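Local coordinates for putative PAS/PAC sensor protein (PDB 6HMJ) that senses blue light through a flavin-bearing light-oxygen-voltage domain and couples it to RNA binding, probably through its ANTAR module, and to translational regulation, at residues 262-265 and 266-270; 227-231 and 232-236; 150-154 and 155-159. All coordinates share one frame; numbering follows the deposited sequence.

Interaction 1 (262-265 and 266-270); sequences VYAN and PAFER
A helix N-cap at the end of strand 261-264 of the flavin-binding PAS domain brings Asn265 against Phe268, the first turn being gripped from both the side chain and the backbone of one residue. Phe268 N gives its hydrogen to Asn265 OD1 over 3.0 Å, standing 39° out of the plane of the side-chain amide and so not on a lone pair. Asn265 CG lies between its own backbone N and carbonyl carbon (chi1 68°), which folds the amide back over the opening turn. The main-chain Asn265 O adds a second hold: Glu269 N reaches it at 3.2 Å in the carbonyl plane, while the bond from Phe268 N is weak. The side chains of Asn265 and Phe268 run at about a right angle, with the amide and ring planes 41° apart, and Phe268 CB rests 3.5 Å from Asn265 OD1. Phe268 CD1 lies 3.9 Å from Ala264 CB, an apolar contact between strand and helix. The buried amide is anchored from outside as well, since OD1 also accepts from Ile249 N and ND2 gives to the carbonyls of Val247 and Ala242. The Phe268 side chain touches Thr250 and Gln347, which binds the flavin, and lies about 5 Å from the flavin mononucleotide. His243 of helix 234-244 touches Pro266, and strand 261-264 pairs with strand 250-253, with a classic beta bulge where Val262 and Tyr263 both face Val251.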
ATOM      1  N   VAL A 262      43.665 -18.981  -1.785  1.00 57.92           N
ATOM      2  CA  VAL A 262      44.487 -19.289  -2.951  1.00 57.83           C
ATOM      3  C   VAL A 262      43.702 -19.234  -4.253  1.00 55.15           C
ATOM      4  O   VAL A 262      44.312 -19.350  -5.326  1.00 56.42           O
ATOM      5  CB  VAL A 262      45.187 -20.657  -2.807  1.00 58.63           C
ATOM      6  CG1 VAL A 262      46.133 -20.636  -1.619  1.00 62.35           C
ATOM      7  CG2 VAL A 262      44.173 -21.776  -2.643  1.00 56.63           C
ATOM      8  N   TYR A 263      42.381 -19.057  -4.201  1.00 52.50           N
ATOM      9  CA  TYR A 263      41.584 -18.854  -5.401  1.00 51.20           C
ATOM     10  C   TYR A 263      40.312 -18.091  -5.057  1.00 49.87           C
ATOM     11  O   TYR A 263      39.731 -18.270  -3.983  1.00 49.71           O
ATOM     12  CB  TYR A 263      41.206 -20.171  -6.086  1.00 50.84           C
ATOM     13  CG  TYR A 263      40.309 -19.949  -7.282  1.00 50.37           C
ATOM     14  CD1 TYR A 263      40.830 -19.515  -8.493  1.00 52.81           C
ATOM     15  CD2 TYR A 263      38.939 -20.147  -7.192  1.00 47.88           C
ATOM     16  CE1 TYR A 263      40.012 -19.295  -9.583  1.00 54.36           C
ATOM     17  CE2 TYR A 263      38.113 -19.932  -8.277  1.00 48.68           C
ATOM     18  CZ  TYR A 263      38.651 -19.506  -9.469  1.00 52.63           C
ATOM     19  OH  TYR A 263      37.825 -19.292 -10.550  1.00 54.53           O
ATOM     20  N   ALA A 264      39.879 -17.248  -5.994  1.00 49.55           N
ATOM     21  CA  ALA A 264      38.617 -16.523  -5.869  1.00 48.61           C
ATOM     22  C   ALA A 264      38.171 -16.108  -7.262  1.00 49.52           C
ATOM     23  O   ALA A 264      38.928 -15.445  -7.980  1.00 51.40           O
ATOM     24  CB  ALA A 264      38.768 -15.303  -4.959  1.00 49.51           C
ATOM     25  N   ASN A 265      36.962 -16.493  -7.647  1.00 48.74           N
ATOM     26  CA  ASN A 265      36.463 -16.249  -8.996  1.00 49.39           C
ATOM     27  C   ASN A 265      35.796 -14.886  -9.078  1.00 49.97           C
ATOM     28  O   ASN A 265      35.498 -14.252  -8.062  1.00 49.41           O
ATOM     29  CB  ASN A 265      35.500 -17.365  -9.395  1.00 48.69           C
ATOM     30  CG  ASN A 265      34.207 -17.342  -8.596  1.00 49.71           C
ATOM     31  OD1 ASN A 265      34.070 -16.594  -7.631  1.00 50.16           O
ATOM     32  ND2 ASN A 265      33.255 -18.181  -8.991  1.00 51.16           N
ATOM     33  N   PRO A 266      35.540 -14.396 -10.294  1.00 51.72           N
ATOM     34  CA  PRO A 266      34.955 -13.050 -10.429  1.00 55.13           C
ATOM     35  C   PRO A 266      33.615 -12.885  -9.731  1.00 56.55           C
ATOM     36  O   PRO A 266      33.305 -11.779  -9.269  1.00 57.44           O
ATOM     37  CB  PRO A 266      34.822 -12.878 -11.950  1.00 56.65           C
ATOM     38  CG  PRO A 266      35.841 -13.800 -12.526  1.00 56.28           C
ATOM     39  CD  PRO A 266      35.882 -14.983 -11.601  1.00 52.86           C
ATOM     40  N   ALA A 267      32.800 -13.941  -9.647  1.00 55.85           N
ATOM     41  CA  ALA A 267      31.538 -13.832  -8.923  1.00 53.21           C
ATOM     42  C   ALA A 267      31.783 -13.432  -7.476  1.00 51.93           C
ATOM     43  O   ALA A 267      30.997 -12.680  -6.885  1.00 52.73           O
ATOM     44  CB  ALA A 267      30.772 -15.152  -8.991  1.00 51.45           C
ATOM     45  N   PHE A 268      32.872 -13.925  -6.887  1.00 50.63           N
ATOM     46  CA  PHE A 268      33.266 -13.474  -5.559  1.00 49.83           C
ATOM     47  C   PHE A 268      33.657 -12.002  -5.585  1.00 50.81           C
ATOM     48  O   PHE A 268      33.333 -11.249  -4.658  1.00 51.42           O
ATOM     49  CB  PHE A 268      34.417 -14.334  -5.038  1.00 48.22           C
ATOM     50  CG  PHE A 268      34.904 -13.940  -3.677  1.00 47.84           C
ATOM     51  CD1 PHE A 268      35.943 -13.035  -3.536  1.00 48.27           C
ATOM     52  CD2 PHE A 268      34.333 -14.481  -2.538  1.00 48.27           C
ATOM     53  CE1 PHE A 268      36.400 -12.672  -2.286  1.00 48.37           C
ATOM     54  CE2 PHE A 268      34.785 -14.124  -1.286  1.00 48.44           C
ATOM     55  CZ  PHE A 268      35.822 -13.215  -1.160  1.00 48.77           C
ATOM     56  N   GLU A 269      34.341 -11.569  -6.648  1.00 50.24           N
ATOM     57  CA  GLU A 269      34.735 -10.168  -6.746  1.00 52.01           C
ATOM     58  C   GLU A 269      33.516  -9.258  -6.821  1.00 53.68           C
ATOM     59  O   GLU A 269      33.470  -8.216  -6.157  1.00 54.99           O
ATOM     60  CB  GLU A 269      35.638  -9.965  -7.962  1.00 54.63           C
ATOM     61  CG  GLU A 269      36.902 -10.829  -7.946  1.00 54.83           C
ATOM     62  CD  GLU A 269      37.850 -10.524  -9.095  1.00 56.96           C
ATOM     63  OE1 GLU A 269      37.696  -9.464  -9.738  1.00 59.53           O
ATOM     64  OE2 GLU A 269      38.761 -11.342  -9.345  1.00 57.27           O
ATOM     65  N   ARG A 270      32.510  -9.638  -7.616  1.00 53.71           N
ATOM     66  CA  ARG A 270      31.283  -8.850  -7.674  1.00 53.39           C
ATOM     67  C   ARG A 270      30.566  -8.850  -6.330  1.00 48.77           C
ATOM     68  O   ARG A 270      30.066  -7.812  -5.883  1.00 47.61           O
ATOM     69  CB  ARG A 270      30.357  -9.370  -8.775  1.00 56.39           C
ATOM     70  CG  ARG A 270      30.816  -9.035 -10.186  1.00 60.21           C
ATOM     71  CD  ARG A 270      29.837  -9.545 -11.239  1.00 64.42           C
ATOM     72  NE  ARG A 270      30.423 -10.572 -12.097  1.00 67.52           N
ATOM     73  CZ  ARG A 270      30.149 -11.876 -12.029  1.00 67.82           C
ATOM     74  NH1 ARG A 270      29.286 -12.347 -11.137  1.00 66.82           N
ATOM     75  NH2 ARG A 270      30.746 -12.715 -12.864  1.00 69.06           N
TER

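Interaction 2 (227-231 and 232-236); sequences GLIPT and ALLPG
Two apolar contacts join the halves of this turn: Ile229 reaches five residues ahead to Leu234, and Pro230 three ahead to Leu233. Ile229 applies its CG2 branch to the start of helix 234-244: the methyl sits 3.7 Å from Leu234 CA and 4.0 Å from Leu234 CB. The two side chains cross at about a right angle, the methyl lying beside the base of the leucine side chain. Pro230 meets Leu233 at a slant, its ring carbon CG lying 4.1 Å from the CD1 methyl of Leu233. Carbon-to-oxygen contacts form a second group. Leu234 CB packs 3.6 Å from Thr231 O, and Pro235 CD approaches that same oxygen at 3.7 Å, so one carbonyl is lined by carbon from two successive residues. Pro230 O is likewise met by Leu233 CB at 3.7 Å. Among polar atoms, Pro230 O faces the amides of the turn, with Leu233 N at 2.9 Å and Leu234 N at 3.0 Å. The connection thus leads from the loop that follows strand 213-216 into helix 234-244, where Ile229 continues onto Ile237 and Leu238. The second subunit closes on the same turn, with its Thr341 and His342 against Leu233 and Pro230, and Thr239 of its own helix 234-244 against Leu234.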
ATOM      1  N   GLY A 227      32.204 -37.064 -14.585  1.00 74.32           N
ATOM      2  CA  GLY A 227      31.443 -37.517 -15.732  1.00 76.87           C
ATOM      3  C   GLY A 227      32.350 -38.062 -16.813  1.00 79.27           C
ATOM      4  O   GLY A 227      33.301 -38.807 -16.551  1.00 80.53           O
ATOM      5  N   LEU A 228      32.051 -37.684 -18.054  1.00 78.69           N
ATOM      6  CA  LEU A 228      32.787 -38.155 -19.216  1.00 76.41           C
ATOM      7  C   LEU A 228      33.720 -37.087 -19.773  1.00 74.92           C
ATOM      8  O   LEU A 228      34.116 -37.162 -20.940  1.00 77.13           O
ATOM      9  CB  LEU A 228      31.817 -38.641 -20.292  1.00 77.22           C
ATOM     10  CG  LEU A 228      30.840 -39.710 -19.799  1.00 78.08           C
ATOM     11  CD1 LEU A 228      29.853 -40.093 -20.887  1.00 81.78           C
ATOM     12  CD2 LEU A 228      31.592 -40.936 -19.304  1.00 78.55           C
ATOM     13  N   ILE A 229      34.069 -36.092 -18.963  1.00 72.83           N
ATOM     14  CA  ILE A 229      35.092 -35.130 -19.379  1.00 73.42           C
ATOM     15  C   ILE A 229      36.403 -35.871 -19.609  1.00 76.05           C
ATOM     16  O   ILE A 229      36.821 -36.667 -18.746  1.00 75.98           O
ATOM     17  CB  ILE A 229      35.269 -34.030 -18.314  1.00 70.64           C
ATOM     18  CG1 ILE A 229      33.960 -33.260 -18.107  1.00 70.15           C
ATOM     19  CG2 ILE A 229      36.435 -33.121 -18.690  1.00 70.24           C
ATOM     20  CD1 ILE A 229      34.003 -32.269 -16.961  1.00 67.45           C
ATOM     21  N   PRO A 230      37.095 -35.658 -20.728  1.00 77.93           N
ATOM     22  CA  PRO A 230      38.426 -36.258 -20.881  1.00 78.26           C
ATOM     23  C   PRO A 230      39.348 -35.789 -19.766  1.00 76.01           C
ATOM     24  O   PRO A 230      39.502 -34.589 -19.530  1.00 75.54           O
ATOM     25  CB  PRO A 230      38.888 -35.756 -22.253  1.00 80.86           C
ATOM     26  CG  PRO A 230      37.641 -35.377 -22.968  1.00 82.23           C
ATOM     27  CD  PRO A 230      36.698 -34.887 -21.919  1.00 79.95           C
ATOM     28  N   THR A 231      39.970 -36.750 -19.077  1.00 75.25           N
ATOM     29  CA  THR A 231      40.714 -36.412 -17.870  1.00 73.97           C
ATOM     30  C   THR A 231      41.846 -35.438 -18.165  1.00 73.72           C
ATOM     31  O   THR A 231      42.278 -34.698 -17.273  1.00 73.56           O
ATOM     32  CB  THR A 231      41.265 -37.675 -17.209  1.00 75.79           C
ATOM     33  OG1 THR A 231      42.370 -38.169 -17.970  1.00 79.73           O
ATOM     34  CG2 THR A 231      40.190 -38.751 -17.120  1.00 77.02           C
ATOM     35  N   ALA A 232      42.342 -35.423 -19.404  1.00 74.86           N
ATOM     36  CA  ALA A 232      43.379 -34.466 -19.773  1.00 74.78           C
ATOM     37  C   ALA A 232      42.811 -33.057 -19.884  1.00 73.28           C
ATOM     38  O   ALA A 232      43.434 -32.091 -19.429  1.00 73.50           O
ATOM     39  CB  ALA A 232      44.037 -34.883 -21.087  1.00 77.77           C
ATOM     40  N   LEU A 233      41.637 -32.918 -20.499  1.00 72.42           N
ATOM     41  CA  LEU A 233      40.993 -31.621 -20.661  1.00 71.50           C
ATOM     42  C   LEU A 233      40.265 -31.154 -19.406  1.00 67.22           C
ATOM     43  O   LEU A 233      39.701 -30.054 -19.412  1.00 65.48           O
ATOM     44  CB  LEU A 233      40.006 -31.672 -21.832  1.00 72.78           C
ATOM     45  CG  LEU A 233      40.604 -31.992 -23.203  1.00 75.46           C
ATOM     46  CD1 LEU A 233      39.517 -32.013 -24.264  1.00 77.77           C
ATOM     47  CD2 LEU A 233      41.691 -30.995 -23.571  1.00 76.46           C
ATOM     48  N   LEU A 234      40.261 -31.953 -18.339  1.00 66.00           N
ATOM     49  CA  LEU A 234      39.483 -31.597 -17.155  1.00 62.97           C
ATOM     50  C   LEU A 234      39.981 -30.314 -16.505  1.00 60.95           C
ATOM     51  O   LEU A 234      39.154 -29.430 -16.225  1.00 60.34           O
ATOM     52  CB  LEU A 234      39.494 -32.769 -16.168  1.00 62.80           C
ATOM     53  CG  LEU A 234      38.721 -32.603 -14.859  1.00 61.78           C
ATOM     54  CD1 LEU A 234      38.281 -33.971 -14.346  1.00 63.28           C
ATOM     55  CD2 LEU A 234      39.543 -31.874 -13.802  1.00 59.96           C
ATOM     56  N   PRO A 235      41.278 -30.140 -16.230  1.00 59.74           N
ATOM     57  CA  PRO A 235      41.707 -28.889 -15.577  1.00 58.41           C
ATOM     58  C   PRO A 235      41.280 -27.646 -16.337  1.00 59.28           C
ATOM     59  O   PRO A 235      40.744 -26.706 -15.735  1.00 58.47           O
ATOM     60  CB  PRO A 235      43.235 -29.034 -15.518  1.00 59.25           C
ATOM     61  CG  PRO A 235      43.482 -30.499 -15.589  1.00 60.38           C
ATOM     62  CD  PRO A 235      42.413 -31.046 -16.482  1.00 61.03           C
ATOM     63  N   GLY A 236      41.503 -27.615 -17.653  1.00 60.88           N
ATOM     64  CA  GLY A 236      41.102 -26.456 -18.433  1.00 62.03           C
ATOM     65  C   GLY A 236      39.599 -26.258 -18.462  1.00 61.82           C
ATOM     66  O   GLY A 236      39.109 -25.131 -18.350  1.00 61.66           O
TER

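Interaction 3 (150-154 and 155-159); sequences FDVDA and DQAFA
Reciprocity is the unusual feature here: Asp153 and Gln156 each lend a side-chain oxygen to the backbone N-H of the other. Asp153 OD1 takes the hydrogen of Gln156 N at 2.7 Å, with an N-H...O angle of 168°, the donor arriving nearly along the C-O direction of the carboxylate. In return, Gln156 OE1 accepts from Asp153 N at 3.1 Å, this time in the carbonyl plane and on a lone pair. With chi1 at 67°, the aspartate carboxylate is folded between its own N and carbonyl carbon and is brought to the N-H of Gln156. Gln156 has CG beside its backbone N and runs extended from there (chi2 173°), which carries OE1 back to the residue that caps it. The two side chains cross at about a right angle, with the carboxylate and amide planes well out of parallel. The negative carboxylate probably interacts favourably with the positive end of the helix dipole. Regular helical bonds take over at once, with Ala157 N held by Asp153 O and Phe158 N by Ala154 O, both at 2.8 Å.

Val152 supplies the apolar flank, its CG2 branch meeting Ala157 CB at 4.0 Å. Val152 also packs on Leu360 and Gln156 on Leu363, both of helix 351-372, while Ala157 faces Val146 and Met147 of helix 114-149. Asp151 OD1 makes a salt bridge with Arg195 of the second subunit. Within the ANTAR range, one helix ends and the next begins in a few residues: Asp151, at positive phi, is the C' residue of a Schellman motif that closes helix 114-149, and Asp153 with Gln156 forms the capping box that opens helix 154-167.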
ATOM      1  N   PHE A 150       7.119  -9.594   1.646  1.00 52.86           N
ATOM      2  CA  PHE A 150       7.662 -10.717   2.396  1.00 53.14           C
ATOM      3  C   PHE A 150       6.977 -12.038   2.066  1.00 52.33           C
ATOM      4  O   PHE A 150       7.281 -13.052   2.702  1.00 49.98           O
ATOM      5  CB  PHE A 150       7.545 -10.461   3.906  1.00 56.63           C
ATOM      6  CG  PHE A 150       8.285  -9.241   4.382  1.00 57.98           C
ATOM      7  CD1 PHE A 150       9.663  -9.258   4.507  1.00 56.40           C
ATOM      8  CD2 PHE A 150       7.601  -8.088   4.730  1.00 58.94           C
ATOM      9  CE1 PHE A 150      10.345  -8.145   4.952  1.00 56.56           C
ATOM     10  CE2 PHE A 150       8.283  -6.970   5.180  1.00 58.29           C
ATOM     11  CZ  PHE A 150       9.652  -7.000   5.290  1.00 56.52           C
ATOM     12  N   ASP A 151       6.066 -12.050   1.098  1.00 55.08           N
ATOM     13  CA  ASP A 151       5.337 -13.255   0.705  1.00 56.10           C
ATOM     14  C   ASP A 151       4.732 -13.953   1.924  1.00 55.16           C
ATOM     15  O   ASP A 151       5.065 -15.091   2.260  1.00 54.83           O
ATOM     16  CB  ASP A 151       6.245 -14.206  -0.078  1.00 58.36           C
ATOM     17  CG  ASP A 151       5.490 -15.391  -0.657  1.00 62.50           C
ATOM     18  OD1 ASP A 151       4.481 -15.171  -1.357  1.00 64.54           O
ATOM     19  OD2 ASP A 151       5.911 -16.545  -0.417  1.00 64.06           O
ATOM     20  N   VAL A 152       3.815 -13.242   2.584  1.00 54.41           N
ATOM     21  CA  VAL A 152       3.047 -13.776   3.700  1.00 54.43           C
ATOM     22  C   VAL A 152       1.577 -13.487   3.434  1.00 55.82           C
ATOM     23  O   VAL A 152       1.229 -12.615   2.634  1.00 57.87           O
ATOM     24  CB  VAL A 152       3.482 -13.181   5.058  1.00 53.20           C
ATOM     25  CG1 VAL A 152       4.941 -13.501   5.333  1.00 51.11           C
ATOM     26  CG2 VAL A 152       3.250 -11.674   5.084  1.00 54.11           C
ATOM     27  N   ASP A 153       0.708 -14.224   4.124  1.00 55.54           N
ATOM     28  CA  ASP A 153      -0.725 -14.060   3.925  1.00 55.45           C
ATOM     29  C   ASP A 153      -1.215 -12.793   4.625  1.00 56.42           C
ATOM     30  O   ASP A 153      -0.451 -12.066   5.270  1.00 56.16           O
ATOM     31  CB  ASP A 153      -1.473 -15.306   4.402  1.00 56.14           C
ATOM     32  CG  ASP A 153      -1.401 -15.509   5.903  1.00 57.49           C
ATOM     33  OD1 ASP A 153      -1.263 -14.520   6.651  1.00 56.57           O
ATOM     34  OD2 ASP A 153      -1.491 -16.677   6.337  1.00 58.85           O
ATOM     35  N   ALA A 154      -2.517 -12.524   4.507  1.00 58.96           N
ATOM     36  CA  ALA A 154      -3.055 -11.254   4.984  1.00 57.35           C
ATOM     37  C   ALA A 154      -3.048 -11.174   6.505  1.00 57.19           C
ATOM     38  O   ALA A 154      -2.742 -10.119   7.070  1.00 57.43           O
ATOM     39  CB  ALA A 154      -4.469 -11.052   4.446  1.00 56.94           C
ATOM     40  N   ASP A 155      -3.397 -12.267   7.187  1.00 58.16           N
ATOM     41  CA  ASP A 155      -3.366 -12.261   8.646  1.00 61.26           C
ATOM     42  C   ASP A 155      -1.952 -12.027   9.161  1.00 61.24           C
ATOM     43  O   ASP A 155      -1.732 -11.200  10.054  1.00 61.40           O
ATOM     44  CB  ASP A 155      -3.931 -13.573   9.189  1.00 66.32           C
ATOM     45  CG  ASP A 155      -5.428 -13.692   8.978  1.00 73.02           C
ATOM     46  OD1 ASP A 155      -6.160 -12.741   9.333  1.00 74.74           O
ATOM     47  OD2 ASP A 155      -5.872 -14.730   8.445  1.00 75.77           O
ATOM     48  N   GLN A 156      -0.972 -12.746   8.605  1.00 61.02           N
ATOM     49  CA  GLN A 156       0.419 -12.535   8.991  1.00 59.48           C
ATOM     50  C   GLN A 156       0.853 -11.104   8.699  1.00 57.67           C
ATOM     51  O   GLN A 156       1.481 -10.447   9.539  1.00 55.38           O
ATOM     52  CB  GLN A 156       1.320 -13.531   8.259  1.00 59.18           C
ATOM     53  CG  GLN A 156       1.048 -14.982   8.612  1.00 60.95           C
ATOM     54  CD  GLN A 156       1.834 -15.953   7.754  1.00 61.69           C
ATOM     55  OE1 GLN A 156       1.989 -15.752   6.548  1.00 61.34           O
ATOM     56  NE2 GLN A 156       2.331 -17.017   8.372  1.00 62.38           N
ATOM     57  N   ALA A 157       0.536 -10.606   7.501  1.00 57.55           N
ATOM     58  CA  ALA A 157       0.884  -9.233   7.153  1.00 56.85           C
ATOM     59  C   ALA A 157       0.262  -8.252   8.137  1.00 58.35           C
ATOM     60  O   ALA A 157       0.924  -7.320   8.609  1.00 58.98           O
ATOM     61  CB  ALA A 157       0.427  -8.924   5.729  1.00 56.28           C
ATOM     62  N   PHE A 158      -1.020  -8.445   8.450  1.00 57.88           N
ATOM     63  CA  PHE A 158      -1.692  -7.572   9.405  1.00 57.02           C
ATOM     64  C   PHE A 158      -1.101  -7.724  10.798  1.00 55.52           C
ATOM     65  O   PHE A 158      -0.954  -6.735  11.527  1.00 55.83           O
ATOM     66  CB  PHE A 158      -3.190  -7.875   9.417  1.00 58.94           C
ATOM     67  CG  PHE A 158      -3.997  -6.892  10.208  1.00 60.00           C
ATOM     68  CD1 PHE A 158      -4.301  -5.648   9.686  1.00 60.50           C
ATOM     69  CD2 PHE A 158      -4.455  -7.215  11.473  1.00 60.49           C
ATOM     70  CE1 PHE A 158      -5.042  -4.742  10.411  1.00 61.30           C
ATOM     71  CE2 PHE A 158      -5.198  -6.313  12.203  1.00 61.65           C
ATOM     72  CZ  PHE A 158      -5.493  -5.075  11.672  1.00 62.10           C
ATOM     73  N   ALA A 159      -0.758  -8.953  11.192  1.00 54.21           N
ATOM     74  CA  ALA A 159      -0.140  -9.161  12.497  1.00 52.88           C
ATOM     75  C   ALA A 159       1.191  -8.429  12.596  1.00 52.92           C
ATOM     76  O   ALA A 159       1.498  -7.825  13.630  1.00 55.04           O
ATOM     77  CB  ALA A 159       0.045 -10.656  12.757  1.00 51.42           C
TER

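How the interactions relate
From the N terminus, interaction 3 comes first, turning the chain between helices 114-149 and 154-167 of the ANTAR region. Interaction 2 follows, leading a loop into helix 234-244, and interaction 1 comes last, passing from strand 261-264 into helix 266-272 beside the flavin. The three run in series, each closing a short local turn before the next opens; none nests within or crosses another. Interactions 1 and 2 are nearer neighbours, their centres about 22 Å apart, whereas those of 2 and 3 are about 50 Å apart. All three touch the second subunit, and Ile229 of interaction 2 packs on Val262 and Tyr263 of interaction 1 across the dimer.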